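Local coordinates for protein SsfX3 (Streptomyces sp. SF2575, PDB 3SKV) that transfers a salicylyl group as an acyltransferase of a tetracycline biosynthetic pathway, joining a jelly-roll domain to a GDSL/SGNH-type hydrolase fold, at residues 291-296 / 334-339; 117-122 / 135-140; 91-96 / 174-179. The protein carries 1 engineered substitution. One frame throughout, in Å; residues are numbered along the deposited sequence.

Contact 1: 291-296 / 334-339; sequences SVYSPF and DGMRVW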
ATOM      1  N   SER A 291      16.613  -1.214   3.802  1.00 26.82           N
ATOM      2  CA  SER A 291      15.685  -1.773   4.765  1.00 26.62           C
ATOM      3  C   SER A 291      15.714  -1.108   6.160  1.00 31.51           C
ATOM      4  O   SER A 291      16.759  -0.697   6.705  1.00 30.27           O
ATOM      5  CB  SER A 291      15.900  -3.272   4.873  1.00 30.29           C
ATOM      6  OG  SER A 291      15.494  -3.856   3.645  1.00 43.44           O
ATOM      7  N   VAL A 292      14.522  -0.982   6.704  1.00 27.16           N
ATOM      8  CA  VAL A 292      14.232  -0.498   8.049  1.00 26.63           C
ATOM      9  C   VAL A 292      14.846  -1.521   9.079  1.00 30.52           C
ATOM     10  O   VAL A 292      15.123  -2.664   8.721  1.00 30.49           O
ATOM     11  CB  VAL A 292      12.683  -0.393   8.026  1.00 29.83           C
ATOM     12  CG1 VAL A 292      11.975  -1.104   9.165  1.00 30.51           C
ATOM     13  CG2 VAL A 292      12.214   1.042   7.825  1.00 29.01           C
ATOM     14  N   TYR A 293      15.110  -1.107  10.309  1.00 28.33           N
ATOM     15  CA  TYR A 293      15.663  -2.026  11.287  1.00 29.45           C
ATOM     16  C   TYR A 293      14.653  -3.120  11.697  1.00 34.99           C
ATOM     17  O   TYR A 293      13.519  -2.833  12.106  1.00 34.61           O
ATOM     18  CB  TYR A 293      16.203  -1.273  12.518  1.00 31.66           C
ATOM     19  CG  TYR A 293      16.676  -2.168  13.647  1.00 34.34           C
ATOM     20  CD1 TYR A 293      17.956  -2.715  13.643  1.00 37.83           C
ATOM     21  CD2 TYR A 293      15.851  -2.447  14.737  1.00 34.55           C
ATOM     22  CE1 TYR A 293      18.402  -3.527  14.693  1.00 39.11           C
ATOM     23  CE2 TYR A 293      16.272  -3.282  15.768  1.00 35.77           C
ATOM     24  CZ  TYR A 293      17.548  -3.822  15.739  1.00 43.26           C
ATOM     25  OH  TYR A 293      17.980  -4.613  16.769  1.00 49.77           O
ATOM     26  N   SER A 294      15.099  -4.370  11.617  1.00 32.17           N
ATOM     27  CA  SER A 294      14.319  -5.529  12.034  1.00 32.02           C
ATOM     28  C   SER A 294      14.996  -6.153  13.276  1.00 35.50           C
ATOM     29  O   SER A 294      16.126  -6.607  13.189  1.00 33.03           O
ATOM     30  CB  SER A 294      14.203  -6.541  10.897  1.00 33.76           C
ATOM     31  OG  SER A 294      13.818  -7.808  11.396  1.00 43.35           O
ATOM     32  N   PRO A 295      14.325  -6.196  14.437  1.00 35.66           N
ATOM     33  CA  PRO A 295      14.955  -6.796  15.629  1.00 37.29           C
ATOM     34  C   PRO A 295      15.402  -8.248  15.417  1.00 44.00           C
ATOM     35  O   PRO A 295      16.488  -8.628  15.895  1.00 44.04           O
ATOM     36  CB  PRO A 295      13.877  -6.650  16.710  1.00 39.02           C
ATOM     37  CG  PRO A 295      13.047  -5.480  16.250  1.00 42.18           C
ATOM     38  CD  PRO A 295      12.979  -5.676  14.753  1.00 37.22           C
ATOM     39  N   PHE A 296      14.621  -9.028  14.626  1.00 40.92           N
ATOM     40  CA  PHE A 296      14.976 -10.416  14.316  1.00 41.91           C
ATOM     41  C   PHE A 296      16.147 -10.534  13.328  1.00 47.35           C
ATOM     42  O   PHE A 296      17.212 -11.024  13.704  1.00 49.37           O
ATOM     43  CB  PHE A 296      13.749 -11.246  13.849  1.00 42.83           C
ATOM     44  CG  PHE A 296      14.085 -12.687  13.539  1.00 44.98           C
ATOM     45  CD1 PHE A 296      14.269 -13.614  14.561  1.00 49.28           C
ATOM     46  CD2 PHE A 296      14.255 -13.111  12.223  1.00 45.71           C
ATOM     47  CE1 PHE A 296      14.624 -14.939  14.269  1.00 51.14           C
ATOM     48  CE2 PHE A 296      14.622 -14.432  11.934  1.00 49.07           C
ATOM     49  CZ  PHE A 296      14.799 -15.338  12.956  1.00 48.69           C
ATOM     50  N   ASP A 334      17.988   6.273   4.300  1.00 31.50           N
ATOM     51  CA  ASP A 334      18.496   5.330   5.285  1.00 31.67           C
ATOM     52  C   ASP A 334      17.309   4.828   6.130  1.00 32.61           C
ATOM     53  O   ASP A 334      16.661   5.628   6.800  1.00 30.36           O
ATOM     54  CB  ASP A 334      19.554   6.050   6.144  1.00 35.06           C
ATOM     55  CG  ASP A 334      20.347   5.232   7.154  1.00 48.56           C
ATOM     56  OD1 ASP A 334      20.197   3.971   7.167  1.00 47.61           O
ATOM     57  OD2 ASP A 334      21.143   5.848   7.917  1.00 58.17           O
ATOM     58  N   GLY A 335      17.010   3.520   6.041  1.00 27.85           N
ATOM     59  CA  GLY A 335      15.931   2.877   6.800  1.00 26.59           C
ATOM     60  C   GLY A 335      16.124   2.931   8.314  1.00 29.58           C
ATOM     61  O   GLY A 335      15.157   2.889   9.064  1.00 26.28           O
ATOM     62  N   MET A 336      17.387   3.006   8.768  1.00 29.32           N
ATOM     63  CA  MET A 336      17.783   3.169  10.171  1.00 30.97           C
ATOM     64  C   MET A 336      17.417   4.584  10.629  1.00 34.58           C
ATOM     65  O   MET A 336      17.214   4.792  11.821  1.00 34.44           O
ATOM     66  CB  MET A 336      19.291   2.934  10.367  1.00 34.60           C
ATOM     67  CG  MET A 336      19.763   1.591   9.849  1.00 39.03           C
ATOM     68  SD  MET A 336      19.167   0.181  10.810  1.00 43.61           S
ATOM     69  CE  MET A 336      20.484   0.053  11.987  1.00 41.24           C
ATOM     70  N   ARG A 337      17.315   5.554   9.692  1.00 30.93           N
ATOM     71  CA  ARG A 337      16.863   6.921  10.043  1.00 30.43           C
ATOM     72  C   ARG A 337      15.332   6.941  10.096  1.00 33.88           C
ATOM     73  O   ARG A 337      14.758   7.572  10.984  1.00 35.56           O
ATOM     74  CB  ARG A 337      17.422   7.996   9.099  1.00 25.87           C
ATOM     75  CG  ARG A 337      18.948   8.123   9.206  1.00 28.24           C
ATOM     76  CD  ARG A 337      19.503   9.302   8.421  1.00 34.64           C
ATOM     77  NE  ARG A 337      18.764  10.528   8.724  1.00 39.72           N
ATOM     78  CZ  ARG A 337      19.018  11.312   9.768  1.00 48.56           C
ATOM     79  NH1 ARG A 337      20.026  11.034  10.584  1.00 38.85           N
ATOM     80  NH2 ARG A 337      18.272  12.387   9.995  1.00 24.73           N
ATOM     81  N   VAL A 338      14.674   6.162   9.219  1.00 28.21           N
ATOM     82  CA  VAL A 338      13.216   6.056   9.242  1.00 27.81           C
ATOM     83  C   VAL A 338      12.720   5.227  10.448  1.00 31.04           C
ATOM     84  O   VAL A 338      11.864   5.687  11.202  1.00 30.02           O
ATOM     85  CB  VAL A 338      12.589   5.695   7.862  1.00 31.05           C
ATOM     86  CG1 VAL A 338      11.074   5.533   7.942  1.00 30.20           C
ATOM     87  CG2 VAL A 338      12.919   6.771   6.842  1.00 31.08           C
ATOM     88  N   TRP A 339      13.295   4.053  10.656  1.00 28.22           N
ATOM     89  CA  TRP A 339      12.909   3.174  11.741  1.00 29.62           C
ATOM     90  C   TRP A 339      14.133   2.384  12.200  1.00 33.60           C
ATOM     91  O   TRP A 339      14.421   1.315  11.666  1.00 34.97           O
ATOM     92  CB  TRP A 339      11.792   2.243  11.227  1.00 28.87           C
ATOM     93  CG  TRP A 339      11.195   1.373  12.286  1.00 30.96           C
ATOM     94  CD1 TRP A 339      11.610   0.133  12.656  1.00 34.52           C
ATOM     95  CD2 TRP A 339      10.078   1.695  13.130  1.00 31.04           C
ATOM     96  NE1 TRP A 339      10.817  -0.350  13.674  1.00 34.44           N
ATOM     97  CE2 TRP A 339       9.852   0.578  13.968  1.00 35.31           C
ATOM     98  CE3 TRP A 339       9.243   2.823  13.258  1.00 31.77           C
ATOM     99  CZ2 TRP A 339       8.819   0.543  14.910  1.00 34.38           C
ATOM    100  CZ3 TRP A 339       8.208   2.777  14.172  1.00 33.69           C
ATOM    101  CH2 TRP A 339       8.009   1.650  14.994  1.00 34.95           C
TER
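Where the neighbouring parallel strands 286-290 and 330-333 of the GDSL/SGNH domain end, Val-292 and Tyr-293 in the loop after the first meet the short helix 335-338 and Trp-339 after the second. One backbone bond joins them: Tyr-293 N donates to Trp-339 O at 2.9 Å, almost straight down the carbonyl (C=O...N 177°). Val-292 lies obliquely across the tryptophan, CG2 3.6 Å from Trp-339 CB and CG1 3.7 Å from Trp-339 CD1. Tyr-293 O sits in the plane of the indole, 3.6 Å from Trp-339 CD1. Bent at chi2 (-69°) and chi3 (-90°), Met-336 brings SD within 3.7 Å of Tyr-293 CB and beside the tyrosine ring, a Met-aromatic contact at the ring edge. Gly-335 lets the helix come close, its CA 3.7 Å from Ser-291 O. An alanine in place of Val-292 would remove both methyls and is likely to open a gap beside Trp-339 CB and CD1 and weaken the packing there. A single directional backbone bond, flanked by sulfur and aliphatic packing, thus fixes loop to helix, whereas the polar ends of both aromatics bond outside it, Tyr-293 OH to Glu-299 and Trp-339 NE1 to Tyr-348 OH.

Contact 2: 117-122 / 135-140; sequences EPALLD and LKLDAD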
ATOM      1  N   GLU A 117      -7.055 -10.751  13.546  1.00 92.08           N
ATOM      2  CA  GLU A 117      -6.954  -9.687  12.540  1.00 90.04           C
ATOM      3  C   GLU A 117      -8.345  -9.133  12.090  1.00 91.16           C
ATOM      4  O   GLU A 117      -8.903  -9.619  11.098  1.00 90.87           O
ATOM      5  CB  GLU A 117      -6.048 -10.102  11.347  1.00 91.15           C
ATOM      6  CG  GLU A 117      -6.256 -11.522  10.816  1.00105.90           C
ATOM      7  CD  GLU A 117      -5.455 -11.962   9.597  1.00130.71           C
ATOM      8  OE1 GLU A 117      -4.912 -11.092   8.877  1.00123.39           O
ATOM      9  OE2 GLU A 117      -5.402 -13.189   9.343  1.00123.60           O
ATOM     10  N   PRO A 118      -8.921  -8.123  12.814  1.00 84.58           N
ATOM     11  CA  PRO A 118     -10.255  -7.596  12.433  1.00 81.07           C
ATOM     12  C   PRO A 118     -10.349  -6.966  11.042  1.00 74.35           C
ATOM     13  O   PRO A 118      -9.497  -6.154  10.657  1.00 73.87           O
ATOM     14  CB  PRO A 118     -10.566  -6.570  13.534  1.00 83.86           C
ATOM     15  CG  PRO A 118      -9.222  -6.176  14.077  1.00 89.93           C
ATOM     16  CD  PRO A 118      -8.407  -7.441  14.022  1.00 87.06           C
ATOM     17  N   ALA A 119     -11.389  -7.360  10.289  1.00 62.19           N
ATOM     18  CA  ALA A 119     -11.642  -6.877   8.929  1.00 56.54           C
ATOM     19  C   ALA A 119     -12.347  -5.517   8.982  1.00 50.63           C
ATOM     20  O   ALA A 119     -13.547  -5.436   9.262  1.00 48.91           O
ATOM     21  CB  ALA A 119     -12.478  -7.891   8.168  1.00 57.10           C
ATOM     22  N   LEU A 120     -11.573  -4.443   8.769  1.00 41.11           N
ATOM     23  CA  LEU A 120     -12.098  -3.078   8.831  1.00 37.10           C
ATOM     24  C   LEU A 120     -12.079  -2.368   7.487  1.00 36.23           C
ATOM     25  O   LEU A 120     -11.233  -2.637   6.643  1.00 35.73           O
ATOM     26  CB  LEU A 120     -11.394  -2.222   9.913  1.00 36.89           C
ATOM     27  CG  LEU A 120     -11.363  -2.769  11.371  1.00 41.49           C
ATOM     28  CD1 LEU A 120     -10.375  -1.986  12.214  1.00 41.02           C
ATOM     29  CD2 LEU A 120     -12.773  -2.780  12.021  1.00 38.68           C
ATOM     30  N   LEU A 121     -13.040  -1.474   7.310  1.00 30.36           N
ATOM     31  CA  LEU A 121     -13.261  -0.635   6.157  1.00 29.52           C
ATOM     32  C   LEU A 121     -13.434   0.749   6.773  1.00 32.85           C
ATOM     33  O   LEU A 121     -14.199   0.920   7.731  1.00 31.71           O
ATOM     34  CB  LEU A 121     -14.559  -1.119   5.447  1.00 29.48           C
ATOM     35  CG  LEU A 121     -15.200  -0.420   4.196  1.00 32.78           C
ATOM     36  CD1 LEU A 121     -15.433   1.056   4.348  1.00 32.09           C
ATOM     37  CD2 LEU A 121     -14.632  -0.875   2.899  1.00 32.13           C
ATOM     38  N   ASP A 122     -12.689   1.728   6.258  1.00 28.70           N
ATOM     39  CA  ASP A 122     -12.800   3.093   6.745  1.00 27.44           C
ATOM     40  C   ASP A 122     -13.601   3.921   5.789  1.00 26.99           C
ATOM     41  O   ASP A 122     -13.462   3.775   4.571  1.00 24.45           O
ATOM     42  CB  ASP A 122     -11.426   3.728   6.968  1.00 29.10           C
ATOM     43  CG  ASP A 122     -10.746   3.315   8.267  1.00 37.73           C
ATOM     44  OD1 ASP A 122     -11.403   2.638   9.096  1.00 37.96           O
ATOM     45  OD2 ASP A 122      -9.556   3.676   8.460  1.00 39.34           O
ATOM     46  N   LEU A 135     -16.190  -5.716   8.884  1.00 34.96           N
ATOM     47  CA  LEU A 135     -16.678  -6.521   7.763  1.00 34.29           C
ATOM     48  C   LEU A 135     -16.978  -7.989   8.094  1.00 40.12           C
ATOM     49  O   LEU A 135     -16.283  -8.607   8.908  1.00 41.39           O
ATOM     50  CB  LEU A 135     -15.662  -6.481   6.599  1.00 32.85           C
ATOM     51  CG  LEU A 135     -15.349  -5.135   5.946  1.00 34.37           C
ATOM     52  CD1 LEU A 135     -14.251  -5.303   4.951  1.00 33.35           C
ATOM     53  CD2 LEU A 135     -16.553  -4.552   5.246  1.00 33.32           C
ATOM     54  N   LYS A 136     -17.963  -8.560   7.380  1.00 36.40           N
ATOM     55  CA  LYS A 136     -18.311  -9.974   7.450  1.00 37.85           C
ATOM     56  C   LYS A 136     -17.445 -10.698   6.402  1.00 44.94           C
ATOM     57  O   LYS A 136     -17.335 -10.232   5.269  1.00 43.15           O
ATOM     58  CB  LYS A 136     -19.814 -10.179   7.171  1.00 38.92           C
ATOM     59  CG  LYS A 136     -20.362 -11.391   7.889  1.00 65.93           C
ATOM     60  CD  LYS A 136     -21.372 -12.183   7.067  1.00 85.10           C
ATOM     61  CE  LYS A 136     -21.559 -13.605   7.570  1.00105.45           C
ATOM     62  NZ  LYS A 136     -20.331 -14.452   7.421  1.00116.31           N
ATOM     63  N   LEU A 137     -16.817 -11.812   6.780  1.00 46.72           N
ATOM     64  CA  LEU A 137     -15.933 -12.558   5.867  1.00 47.67           C
ATOM     65  C   LEU A 137     -16.609 -13.681   5.114  1.00 51.88           C
ATOM     66  O   LEU A 137     -17.528 -14.306   5.648  1.00 52.95           O
ATOM     67  CB  LEU A 137     -14.718 -13.145   6.620  1.00 48.95           C
ATOM     68  CG  LEU A 137     -13.681 -12.169   7.147  1.00 52.99           C
ATOM     69  CD1 LEU A 137     -12.407 -12.895   7.478  1.00 54.09           C
ATOM     70  CD2 LEU A 137     -13.397 -11.060   6.148  1.00 52.57           C
ATOM     71  N   ASP A 138     -16.092 -13.971   3.896  1.00 48.29           N
ATOM     72  CA  ASP A 138     -16.482 -15.060   2.984  1.00 49.90           C
ATOM     73  C   ASP A 138     -18.001 -15.220   2.829  1.00 55.21           C
ATOM     74  O   ASP A 138     -18.556 -16.328   2.943  1.00 57.40           O
ATOM     75  CB  ASP A 138     -15.795 -16.390   3.390  1.00 54.02           C
ATOM     76  CG  ASP A 138     -14.291 -16.285   3.629  1.00 71.14           C
ATOM     77  OD1 ASP A 138     -13.584 -15.708   2.764  1.00 71.70           O
ATOM     78  OD2 ASP A 138     -13.818 -16.798   4.668  1.00 81.33           O
ATOM     79  N   ALA A 139     -18.673 -14.090   2.585  1.00 49.02           N
ATOM     80  CA  ALA A 139     -20.121 -14.046   2.457  1.00 48.49           C
ATOM     81  C   ALA A 139     -20.544 -12.860   1.611  1.00 50.43           C
ATOM     82  O   ALA A 139     -19.877 -11.820   1.620  1.00 50.33           O
ATOM     83  CB  ALA A 139     -20.749 -13.927   3.839  1.00 49.63           C
ATOM     84  N   ASP A 140     -21.665 -13.021   0.889  1.00 43.95           N
ATOM     85  CA  ASP A 140     -22.308 -11.989   0.093  1.00 40.76           C
ATOM     86  C   ASP A 140     -23.021 -11.132   1.164  1.00 43.19           C
ATOM     87  O   ASP A 140     -24.051 -11.546   1.700  1.00 44.63           O
ATOM     88  CB  ASP A 140     -23.296 -12.648  -0.890  1.00 42.36           C
ATOM     89  CG  ASP A 140     -24.073 -11.717  -1.815  1.00 53.72           C
ATOM     90  OD1 ASP A 140     -24.044 -10.470  -1.589  1.00 51.99           O
ATOM     91  OD2 ASP A 140     -24.734 -12.231  -2.752  1.00 60.55           O
TER
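Ala-119 and Leu-135 face one another just beyond the paired part of the hairpin formed by strands 120-125 and 128-134, and their meeting illustrates how a jelly-roll sheet margin is closed mainly by aliphatic packing. The polar share is one backbone hydrogen bond, Leu-135 N to Ala-119 O, short at 2.7 Å and nearly linear at the hydrogen (176°), with the donor tilted 22° from the carbonyl plane. It extends the pairing begun inside the hairpin, where Leu-121 is bonded to Val-133.

Apolar contacts make up the rest. The methyl of Ala-119 is the hub: its CB lies 3.8 Å from Leu-135 CB and 3.9 Å from Leu-137 CD2, so two leucines of 135-140 converge on one small residue. For Leu-137, whose CG stands anti to the carbonyl carbon (chi1 -69°), this turns the isobutyl end back to the methyl. Further along the strand, Leu-135 reaches Leu-121, with Leu-135 CD2 4.0 Å from Leu-121 CB.

Around this cluster, Leu-121 and Leu-135 both touch Leu-143 of strand 141-145, which belongs to the other sheet, and Ala-119 and Leu-137 both rest on Leu-163. Segment 135-140 thus carries the chain from one sheet to the other, its Lys-136 N bound to the hydroxyl of Tyr-100.

The single bond ties the two backbones, and the leucines add apolar packing beside it; with no charged group taking part, the contact should depend little on ionisation.

Contact 3: 91-96 / 174-179; sequences TDSPWL and AGATLE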
ATOM      1  N   THR A  91     -21.054  12.891  -3.153  1.00 28.07           N
ATOM      2  CA  THR A  91     -22.502  12.721  -2.958  1.00 27.58           C
ATOM      3  C   THR A  91     -23.050  13.609  -1.854  1.00 30.83           C
ATOM      4  O   THR A  91     -22.329  13.952  -0.907  1.00 29.32           O
ATOM      5  CB  THR A  91     -22.882  11.226  -2.719  1.00 32.80           C
ATOM      6  OG1 THR A  91     -24.290  11.077  -2.930  1.00 33.65           O
ATOM      7  CG2 THR A  91     -22.497  10.704  -1.308  1.00 29.23           C
ATOM      8  N   ASP A  92     -24.346  13.940  -1.959  1.00 27.66           N
ATOM      9  CA  ASP A  92     -25.013  14.679  -0.908  1.00 27.17           C
ATOM     10  C   ASP A  92     -25.798  13.713   0.015  1.00 30.33           C
ATOM     11  O   ASP A  92     -26.410  14.144   0.982  1.00 32.43           O
ATOM     12  CB  ASP A  92     -25.896  15.788  -1.489  1.00 29.76           C
ATOM     13  CG  ASP A  92     -27.090  15.392  -2.341  1.00 39.96           C
ATOM     14  OD1 ASP A  92     -27.245  14.185  -2.639  1.00 37.89           O
ATOM     15  OD2 ASP A  92     -27.824  16.303  -2.788  1.00 53.20           O
ATOM     16  N   SER A  93     -25.812  12.423  -0.315  1.00 24.80           N
ATOM     17  CA  SER A  93     -26.541  11.377   0.404  1.00 24.84           C
ATOM     18  C   SER A  93     -26.125  11.293   1.903  1.00 31.51           C
ATOM     19  O   SER A  93     -24.938  11.264   2.215  1.00 28.56           O
ATOM     20  CB  SER A  93     -26.327  10.031  -0.293  1.00 26.42           C
ATOM     21  OG  SER A  93     -27.011   8.944   0.306  1.00 30.98           O
ATOM     22  N   PRO A  94     -27.093  11.293   2.850  1.00 32.69           N
ATOM     23  CA  PRO A  94     -26.716  11.183   4.274  1.00 32.40           C
ATOM     24  C   PRO A  94     -26.322   9.744   4.664  1.00 34.98           C
ATOM     25  O   PRO A  94     -25.884   9.509   5.790  1.00 34.89           O
ATOM     26  CB  PRO A  94     -27.974  11.666   4.996  1.00 34.23           C
ATOM     27  CG  PRO A  94     -29.085  11.244   4.101  1.00 39.12           C
ATOM     28  CD  PRO A  94     -28.566  11.349   2.685  1.00 34.69           C
ATOM     29  N   TRP A  95     -26.484   8.780   3.734  1.00 29.93           N
ATOM     30  CA  TRP A  95     -26.135   7.376   3.984  1.00 27.78           C
ATOM     31  C   TRP A  95     -25.587   6.670   2.750  1.00 30.59           C
ATOM     32  O   TRP A  95     -25.790   7.119   1.620  1.00 28.82           O
ATOM     33  CB  TRP A  95     -27.322   6.588   4.583  1.00 26.11           C
ATOM     34  CG  TRP A  95     -28.518   6.463   3.693  1.00 27.09           C
ATOM     35  CD1 TRP A  95     -29.573   7.318   3.617  1.00 30.63           C
ATOM     36  CD2 TRP A  95     -28.773   5.422   2.732  1.00 27.12           C
ATOM     37  NE1 TRP A  95     -30.477   6.871   2.676  1.00 30.40           N
ATOM     38  CE2 TRP A  95     -30.009   5.716   2.114  1.00 30.67           C
ATOM     39  CE3 TRP A  95     -28.059   4.280   2.313  1.00 27.82           C
ATOM     40  CZ2 TRP A  95     -30.570   4.891   1.131  1.00 29.68           C
ATOM     41  CZ3 TRP A  95     -28.618   3.458   1.347  1.00 29.09           C
ATOM     42  CH2 TRP A  95     -29.853   3.765   0.760  1.00 30.26           C
ATOM     43  N   LEU A  96     -24.908   5.547   2.963  1.00 28.05           N
ATOM     44  CA  LEU A  96     -24.428   4.709   1.883  1.00 27.83           C
ATOM     45  C   LEU A  96     -24.481   3.264   2.240  1.00 30.81           C
ATOM     46  O   LEU A  96     -24.319   2.880   3.406  1.00 30.47           O
ATOM     47  CB  LEU A  96     -23.061   5.133   1.271  1.00 27.67           C
ATOM     48  CG  LEU A  96     -21.731   4.853   1.983  1.00 32.14           C
ATOM     49  CD1 LEU A  96     -21.342   3.356   1.973  1.00 31.26           C
ATOM     50  CD2 LEU A  96     -20.637   5.564   1.265  1.00 35.91           C
ATOM     51  N   ALA A 174     -32.539   8.141  -2.309  1.00 28.44           N
ATOM     52  CA  ALA A 174     -33.239   8.476  -3.549  1.00 28.13           C
ATOM     53  C   ALA A 174     -33.068   9.985  -3.822  1.00 31.30           C
ATOM     54  O   ALA A 174     -33.133  10.804  -2.892  1.00 32.53           O
ATOM     55  CB  ALA A 174     -34.719   8.163  -3.394  1.00 29.94           C
ATOM     56  N   GLY A 175     -32.846  10.348  -5.075  1.00 25.70           N
ATOM     57  CA  GLY A 175     -32.656  11.751  -5.433  0.50 25.54           C
ATOM     58  C   GLY A 175     -31.307  12.337  -5.044  1.00 29.31           C
ATOM     59  O   GLY A 175     -31.070  13.522  -5.275  1.00 29.92           O
ATOM     60  N   ALA A 176     -30.399  11.519  -4.466  1.00 24.54           N
ATOM     61  CA  ALA A 176     -29.068  12.000  -4.104  1.00 23.88           C
ATOM     62  C   ALA A 176     -28.218  12.216  -5.373  1.00 29.87           C
ATOM     63  O   ALA A 176     -28.351  11.457  -6.352  1.00 29.93           O
ATOM     64  CB  ALA A 176     -28.367  11.002  -3.184  1.00 22.73           C
ATOM     65  N   THR A 177     -27.352  13.250  -5.330  1.00 25.20           N
ATOM     66  CA  THR A 177     -26.415  13.596  -6.391  1.00 25.16           C
ATOM     67  C   THR A 177     -25.242  12.596  -6.388  1.00 29.32           C
ATOM     68  O   THR A 177     -24.883  12.034  -5.345  1.00 27.75           O
ATOM     69  CB  THR A 177     -25.841  15.004  -6.148  1.00 32.10           C
ATOM     70  OG1 THR A 177     -25.105  14.990  -4.923  1.00 38.59           O
ATOM     71  CG2 THR A 177     -26.917  16.090  -6.101  1.00 24.57           C
ATOM     72  N   LEU A 178     -24.631  12.402  -7.548  1.00 26.96           N
ATOM     73  CA  LEU A 178     -23.479  11.521  -7.673  1.00 25.54           C
ATOM     74  C   LEU A 178     -22.545  12.185  -8.648  1.00 32.17           C
ATOM     75  O   LEU A 178     -22.915  12.419  -9.800  1.00 34.39           O
ATOM     76  CB  LEU A 178     -23.906  10.113  -8.134  1.00 24.66           C
ATOM     77  CG  LEU A 178     -22.785   9.090  -8.399  1.00 29.11           C
ATOM     78  CD1 LEU A 178     -21.938   8.782  -7.123  1.00 27.14           C
ATOM     79  CD2 LEU A 178     -23.346   7.842  -9.001  1.00 33.52           C
ATOM     80  N   GLU A 179     -21.355  12.554  -8.174  1.00 29.08           N
ATOM     81  CA  GLU A 179     -20.364  13.238  -9.011  1.00 29.49           C
ATOM     82  C   GLU A 179     -19.009  12.599  -8.890  1.00 32.09           C
ATOM     83  O   GLU A 179     -18.697  12.022  -7.849  1.00 30.75           O
ATOM     84  CB  GLU A 179     -20.252  14.729  -8.635  1.00 31.15           C
ATOM     85  CG  GLU A 179     -21.513  15.559  -8.808  1.00 40.33           C
ATOM     86  CD  GLU A 179     -21.325  17.038  -8.501  1.00 75.22           C
ATOM     87  OE1 GLU A 179     -20.942  17.372  -7.353  1.00 80.65           O
ATOM     88  OE2 GLU A 179     -21.521  17.863  -9.423  1.00 69.61           O
TER
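Ala-176 is the first residue of 174-179 to meet the loop 91-96 closely. Its CB packs on Ser-93 CB at 3.7 Å, and Asp-92 OD1 passes 3.2 Å from Ala-176 CA and reaches the next amide. Thr-177 then does most of the work, held firmly at N and O and only weakly at its hydroxyl. Its N donates to Asp-92 OD1 at 2.9 Å, arriving 43° out of the carboxylate plane, so that the acid is approached from above. In return, Thr-177 OG1 accepts a weak bond from Asp-92 N at 3.2 Å, and the two side chains cross at about a right angle, with Thr-177 CG2 3.4 Å from Asp-92 OD2. Finally, Thr-177 O accepts a hydrogen bond from the hydroxyl of Thr-91, OG1 lying 2.7 Å away. That hydroxyl is anti to the backbone N (chi1 -163°), which points it across to 174-179, and Thr-91 OG1 in turn accepts a weak bond from Ser-93 N. One threonine thus joins 174-179 to Thr-91 and Asp-92 of the loop, and side-chain-to-backbone bonds carry most of the polar contact here.

Beyond it, Leu-178 turns to Arg-33 and Val-35 of strand 33-35, and Glu-179 joins Arg-90 through the backbone. The contact thus sits at the end of the jelly roll far from the GDSL-type domain: Thr-91 packs on Leu-172 and Val-155, Arg-33 binds Ala-176 O, and the loop 91-96 leads from strand 86-91 in one sheet to strand 96-103 in the other.

How the contacts relate
Contacts 2 and 3 belong to the jelly-roll part and reach the same antiparallel sheet, contact 2 nested in the chain loop that contact 3 closes; their centres are 24 Å apart. Contact 1 stands in the GDSL-type domain, about 45 Å from contact 3 centre to centre and on the opposite side of the chain's middle. Burial and chemistry do not run in step: contact 3, the buried one, is the most polar, threaded with side-chain-to-backbone bonds, whereas contact 2, at the surface, is mostly aliphatic. Partly buried contact 1 lies between, adding aromatic and sulfur packing. Contacts 1 and 2 each include one backbone hydrogen bond across the segments.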